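Local coordinates for protein design construct XXA_GVDQ (Synthetic construct, PDB 6NZ1) that was designed computationally to assemble as an all-helical homotrimer, one of a set of closely related sequences made to adopt two divergent folds, at residues 3-13 / 42-50. Residues are numbered along the deposited sequence; the frame is centred on the assembly and turned at random.
Sequences HMGTEDLKYSL and NNAQIVEAI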
ATOM      1  N   HIS B   3       6.669  11.025   8.141  1.00 28.03           N
ATOM      2  CA  HIS B   3       6.872  10.141   7.011  1.00 25.41           C
ATOM      3  C   HIS B   3       6.890  10.982   5.745  1.00 27.97           C
ATOM      4  O   HIS B   3       5.992  11.797   5.523  1.00 31.49           O
ATOM      5  CB  HIS B   3       5.758   9.101   6.969  1.00 24.91           C
ATOM      6  CG  HIS B   3       5.754   8.272   5.732  1.00 21.49           C
ATOM      7  ND1 HIS B   3       6.611   7.212   5.550  1.00 20.69           N
ATOM      8  CD2 HIS B   3       5.003   8.348   4.611  1.00 21.41           C
ATOM      9  CE1 HIS B   3       6.391   6.667   4.368  1.00 21.98           C
ATOM     10  NE2 HIS B   3       5.417   7.337   3.779  1.00 21.19           N
ATOM     11  N   MET B   4       7.928  10.815   4.929  1.00 28.53           N
ATOM     12  CA  MET B   4       8.070  11.617   3.725  1.00 27.21           C
ATOM     13  C   MET B   4       7.825  10.847   2.433  1.00 25.85           C
ATOM     14  O   MET B   4       7.576  11.482   1.406  1.00 26.49           O
ATOM     15  CB  MET B   4       9.469  12.242   3.679  1.00 26.81           C
ATOM     16  CG  MET B   4       9.666  13.379   4.646  1.00 26.45           C
ATOM     17  SD  MET B   4      11.361  13.575   5.208  1.00 27.47           S
ATOM     18  CE  MET B   4      11.800  11.945   5.776  1.00 27.57           C
ATOM     19  N   GLY B   5       7.875   9.525   2.452  1.00 26.74           N
ATOM     20  CA  GLY B   5       7.783   8.744   1.231  1.00 25.11           C
ATOM     21  C   GLY B   5       8.412   7.384   1.424  1.00 24.51           C
ATOM     22  O   GLY B   5       8.901   7.041   2.500  1.00 24.52           O
ATOM     23  N   THR B   6       8.387   6.599   0.349  1.00 20.53           N
ATOM     24  CA  THR B   6       8.887   5.236   0.461  1.00 23.14           C
ATOM     25  C   THR B   6      10.405   5.165   0.573  1.00 21.20           C
ATOM     26  O   THR B   6      10.934   4.084   0.842  1.00 19.38           O
ATOM     27  CB  THR B   6       8.426   4.400  -0.733  1.00 25.71           C
ATOM     28  OG1 THR B   6       9.038   4.899  -1.928  1.00 27.68           O
ATOM     29  CG2 THR B   6       6.906   4.436  -0.869  1.00 25.18           C
ATOM     30  N   GLU B   7      11.121   6.264   0.345  1.00 23.58           N
ATOM     31  CA  GLU B   7      12.559   6.249   0.586  1.00 22.45           C
ATOM     32  C   GLU B   7      12.854   6.132   2.070  1.00 24.18           C
ATOM     33  O   GLU B   7      13.909   5.614   2.448  1.00 24.40           O
ATOM     34  CB  GLU B   7      13.204   7.511   0.029  1.00 25.38           C
ATOM     35  CG  GLU B   7      13.393   7.492  -1.469  1.00 25.65           C
ATOM     36  CD  GLU B   7      13.421   8.887  -2.078  1.00 29.92           C
ATOM     37  OE1 GLU B   7      13.979   9.803  -1.437  1.00 28.61           O
ATOM     38  OE2 GLU B   7      12.896   9.065  -3.205  1.00 28.23           O
ATOM     39  N   ASP B   8      11.943   6.626   2.918  1.00 24.78           N
ATOM     40  CA  ASP B   8      12.049   6.385   4.353  1.00 20.79           C
ATOM     41  C   ASP B   8      12.100   4.893   4.622  1.00 23.81           C
ATOM     42  O   ASP B   8      12.862   4.425   5.475  1.00 23.77           O
ATOM     43  CB  ASP B   8      10.865   7.014   5.086  1.00 20.72           C
ATOM     44  CG  ASP B   8      10.689   8.484   4.760  1.00 24.58           C
ATOM     45  OD1 ASP B   8      11.490   9.008   3.972  1.00 27.89           O
ATOM     46  OD2 ASP B   8       9.752   9.125   5.265  1.00 23.41           O
ATOM     47  N   LEU B   9      11.317   4.128   3.869  1.00 22.89           N
ATOM     48  CA  LEU B   9      11.287   2.690   4.062  1.00 23.65           C
ATOM     49  C   LEU B   9      12.596   2.047   3.633  1.00 23.56           C
ATOM     50  O   LEU B   9      13.082   1.128   4.298  1.00 26.55           O
ATOM     51  CB  LEU B   9      10.130   2.089   3.274  1.00 19.91           C
ATOM     52  CG  LEU B   9       8.681   2.508   3.477  1.00 19.28           C
ATOM     53  CD1 LEU B   9       7.758   1.323   3.142  1.00 19.27           C
ATOM     54  CD2 LEU B   9       8.418   2.979   4.812  1.00 19.55           C
ATOM     55  N   LYS B  10      13.168   2.493   2.517  1.00 20.54           N
ATOM     56  CA  LYS B  10      14.423   1.912   2.060  1.00 23.20           C
ATOM     57  C   LYS B  10      15.556   2.249   3.006  1.00 24.82           C
ATOM     58  O   LYS B  10      16.442   1.424   3.240  1.00 25.99           O
ATOM     59  CB  LYS B  10      14.763   2.400   0.657  1.00 24.30           C
ATOM     60  CG  LYS B  10      15.889   1.631  -0.003  1.00 24.18           C
ATOM     61  N   TYR B  11      15.561   3.459   3.548  1.00 22.77           N
ATOM     62  CA  TYR B  11      16.619   3.839   4.470  1.00 24.97           C
ATOM     63  C   TYR B  11      16.526   3.076   5.788  1.00 24.74           C
ATOM     64  O   TYR B  11      17.552   2.702   6.365  1.00 23.15           O
ATOM     65  CB  TYR B  11      16.548   5.334   4.721  1.00 24.73           C
ATOM     66  CG  TYR B  11      17.063   6.174   3.587  1.00 26.93           C
ATOM     67  CD1 TYR B  11      18.199   5.802   2.873  1.00 28.39           C
ATOM     68  CD2 TYR B  11      16.430   7.357   3.245  1.00 27.58           C
ATOM     69  CE1 TYR B  11      18.694   6.586   1.856  1.00 29.36           C
ATOM     70  CE2 TYR B  11      16.907   8.141   2.225  1.00 30.47           C
ATOM     71  CZ  TYR B  11      18.037   7.755   1.532  1.00 31.44           C
ATOM     72  OH  TYR B  11      18.503   8.550   0.511  1.00 32.86           O
ATOM     73  N   SER B  12      15.311   2.880   6.307  1.00 27.23           N
ATOM     74  CA  SER B  12      15.155   2.149   7.554  1.00 24.03           C
ATOM     75  C   SER B  12      15.353   0.653   7.359  1.00 25.66           C
ATOM     76  O   SER B  12      15.804  -0.038   8.279  1.00 23.21           O
ATOM     77  CB  SER B  12      13.790   2.452   8.175  1.00 27.80           C
ATOM     78  OG  SER B  12      12.704   2.111   7.328  1.00 31.81           O
ATOM     79  N   LEU B  13      15.064   0.141   6.171  1.00 22.56           N
ATOM     80  CA  LEU B  13      15.406  -1.242   5.878  1.00 25.60           C
ATOM     81  C   LEU B  13      16.919  -1.433   5.799  1.00 27.90           C
ATOM     82  O   LEU B  13      17.457  -2.389   6.366  1.00 25.62           O
ATOM     83  CB  LEU B  13      14.723  -1.669   4.580  1.00 22.85           C
ATOM     84  CG  LEU B  13      14.966  -3.123   4.177  1.00 24.39           C
ATOM     85  CD1 LEU B  13      14.528  -4.118   5.270  1.00 24.46           C
ATOM     86  CD2 LEU B  13      14.268  -3.470   2.901  1.00 24.05           C
ATOM     87  N   ASN B  42      11.084   0.590  11.411  1.00 31.24           N
ATOM     88  CA  ASN B  42      10.752   0.231  10.036  1.00 29.76           C
ATOM     89  C   ASN B  42       9.261  -0.055   9.899  1.00 29.49           C
ATOM     90  O   ASN B  42       8.612   0.396   8.951  1.00 30.48           O
ATOM     91  CB  ASN B  42      11.587  -0.978   9.611  1.00 25.00           C
ATOM     92  CG  ASN B  42      11.385  -1.359   8.173  1.00 22.19           C
ATOM     93  OD1 ASN B  42      10.967  -2.466   7.871  1.00 23.33           O
ATOM     94  ND2 ASN B  42      11.718  -0.469   7.275  1.00 29.17           N
ATOM     95  N   ASN B  43       8.691  -0.773  10.856  1.00 25.62           N
ATOM     96  CA  ASN B  43       7.279  -1.085  10.771  1.00 24.50           C
ATOM     97  C   ASN B  43       6.426   0.166  10.918  1.00 23.41           C
ATOM     98  O   ASN B  43       5.395   0.300  10.257  1.00 24.10           O
ATOM     99  CB  ASN B  43       6.930  -2.117  11.831  1.00 25.84           C
ATOM    100  CG  ASN B  43       7.340  -3.509  11.424  1.00 26.59           C
ATOM    101  OD1 ASN B  43       8.331  -3.692  10.728  1.00 26.37           O
ATOM    102  ND2 ASN B  43       6.569  -4.500  11.845  1.00 27.46           N
ATOM    103  N   ALA B  44       6.827   1.096  11.781  1.00 25.13           N
ATOM    104  CA  ALA B  44       6.059   2.325  11.921  1.00 25.22           C
ATOM    105  C   ALA B  44       6.028   3.108  10.617  1.00 25.80           C
ATOM    106  O   ALA B  44       5.037   3.784  10.317  1.00 25.31           O
ATOM    107  CB  ALA B  44       6.647   3.175  13.041  1.00 25.32           C
ATOM    108  N   GLN B  45       7.099   3.030   9.831  0.71 23.75           N
ATOM    109  CA  GLN B  45       7.122   3.702   8.542  0.71 23.28           C
ATOM    110  C   GLN B  45       6.345   2.926   7.487  0.71 23.10           C
ATOM    111  O   GLN B  45       5.727   3.540   6.613  0.71 24.99           O
ATOM    112  CB  GLN B  45       8.564   3.907   8.081  0.71 24.16           C
ATOM    113  CG  GLN B  45       9.370   4.880   8.940  0.71 23.00           C
ATOM    114  CD  GLN B  45       8.893   6.308   8.800  0.71 22.94           C
ATOM    115  OE1 GLN B  45       8.502   6.730   7.715  0.71 21.11           O
ATOM    116  NE2 GLN B  45       8.929   7.062   9.894  0.71 20.92           N
ATOM    117  N   ILE B  46       6.366   1.593   7.550  1.00 21.07           N
ATOM    118  CA  ILE B  46       5.549   0.779   6.652  1.00 24.80           C
ATOM    119  C   ILE B  46       4.073   1.081   6.870  1.00 27.24           C
ATOM    120  O   ILE B  46       3.305   1.257   5.918  1.00 29.09           O
ATOM    121  CB  ILE B  46       5.859  -0.718   6.866  1.00 26.11           C
ATOM    122  CG1 ILE B  46       7.285  -1.028   6.392  1.00 24.66           C
ATOM    123  CG2 ILE B  46       4.840  -1.587   6.157  1.00 22.72           C
ATOM    124  CD1 ILE B  46       7.641  -2.497   6.357  1.00 24.96           C
ATOM    125  N   VAL B  47       3.656   1.169   8.129  1.00 20.72           N
ATOM    126  CA  VAL B  47       2.272   1.504   8.431  1.00 22.10           C
ATOM    127  C   VAL B  47       1.912   2.892   7.894  1.00 22.16           C
ATOM    128  O   VAL B  47       0.829   3.090   7.333  1.00 21.52           O
ATOM    129  CB  VAL B  47       2.045   1.385   9.949  1.00 20.74           C
ATOM    130  CG1 VAL B  47       0.672   1.875  10.351  1.00 17.97           C
ATOM    131  CG2 VAL B  47       2.282  -0.060  10.378  1.00 18.63           C
ATOM    132  N   GLU B  48       2.793   3.877   8.067  1.00 22.77           N
ATOM    133  CA  GLU B  48       2.482   5.211   7.568  1.00 26.86           C
ATOM    134  C   GLU B  48       2.268   5.194   6.063  1.00 25.31           C
ATOM    135  O   GLU B  48       1.357   5.849   5.548  1.00 25.69           O
ATOM    136  CB  GLU B  48       3.596   6.193   7.917  1.00 32.59           C
ATOM    137  CG  GLU B  48       3.693   6.553   9.375  1.00 37.21           C
ATOM    138  CD  GLU B  48       2.396   7.068   9.950  1.00 39.89           C
ATOM    139  OE1 GLU B  48       2.210   8.301   9.978  1.00 42.77           O
ATOM    140  OE2 GLU B  48       1.565   6.248  10.393  1.00 40.70           O
ATOM    141  N   ALA B  49       3.097   4.449   5.342  1.00 18.41           N
ATOM    142  CA  ALA B  49       2.937   4.358   3.904  1.00 17.88           C
ATOM    143  C   ALA B  49       1.590   3.749   3.532  1.00 19.80           C
ATOM    144  O   ALA B  49       0.898   4.253   2.638  1.00 18.89           O
ATOM    145  CB  ALA B  49       4.081   3.546   3.303  1.00 17.87           C
ATOM    146  N   ILE B  50       1.209   2.650   4.185  1.00 20.37           N
ATOM    147  CA  ILE B  50      -0.040   1.973   3.851  1.00 18.87           C
ATOM    148  C   ILE B  50      -1.231   2.880   4.122  1.00 18.12           C
ATOM    149  O   ILE B  50      -2.198   2.894   3.355  1.00 18.80           O
ATOM    150  CB  ILE B  50      -0.141   0.644   4.622  1.00 22.43           C
ATOM    151  CG1 ILE B  50       0.851  -0.340   4.021  1.00 23.63           C
ATOM    152  CG2 ILE B  50      -1.554   0.092   4.571  1.00 22.75           C
ATOM    153  CD1 ILE B  50       0.884  -1.685   4.674  1.00 25.03           C
TER
HETATM  154  O   HOH W   1       3.277  11.154   8.730  1.00 48.67           O
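H3, just ahead of helix 6-25, reaches across to Q45 and lays its imidazole against helix 29-73. With CG anti to the backbone N (chi1 171°), the ring swings toward that helix, and H3 ND1 donates to Q45 OE1 at 2.9 Å in the modelled conformer of Q45, whose side chain has a second one. In this conformer the acceptor lies almost exactly in the ring plane, at the edge, and the bond is nearly straight (165° at the hydrogen). The other ring nitrogen, NE2, is hydrogen-bonded to E96 of the second subunit. E48 CB sits over one ring face, 4.1 Å from the centroid, as a CH-pi contact, and A49 CB lies 4.0 Å from H3 CE1; the G5 backbone N lies above the opposite face. The E48 carboxylate leads away to a salt bridge with R51, and its OE1 also takes a water that bridges weakly to H3 N. Replacing H3 with alanine is likely to cost E96 of the second subunit its partner and open a gap beside E48 and A49.

The next bond belongs to N42, whose ND2 donates to S12 OG at 2.8 Å, the hydroxyl oxygen lying in the amide plane. S12 OG also has the D8 and L9 carbonyl oxygens within reach. N42 OD1 accepts a weak hydrogen bond from N43 of the second subunit. Between these polar links L9 fills the seam: its CD2 comes 3.4 Å from Q45 CB, and its CD1 lies 4.0 Å from I46 CG1.

The two helices run antiparallel, their local axes 9.2 Å apart at 162°, as arms of a helical hairpin. Helix 29-73 turns its other side to the trimer centre, where I46 and N43 meet their counterparts in both neighbouring subunits. T6, on helix 6-25, packs on V54 of the second subunit.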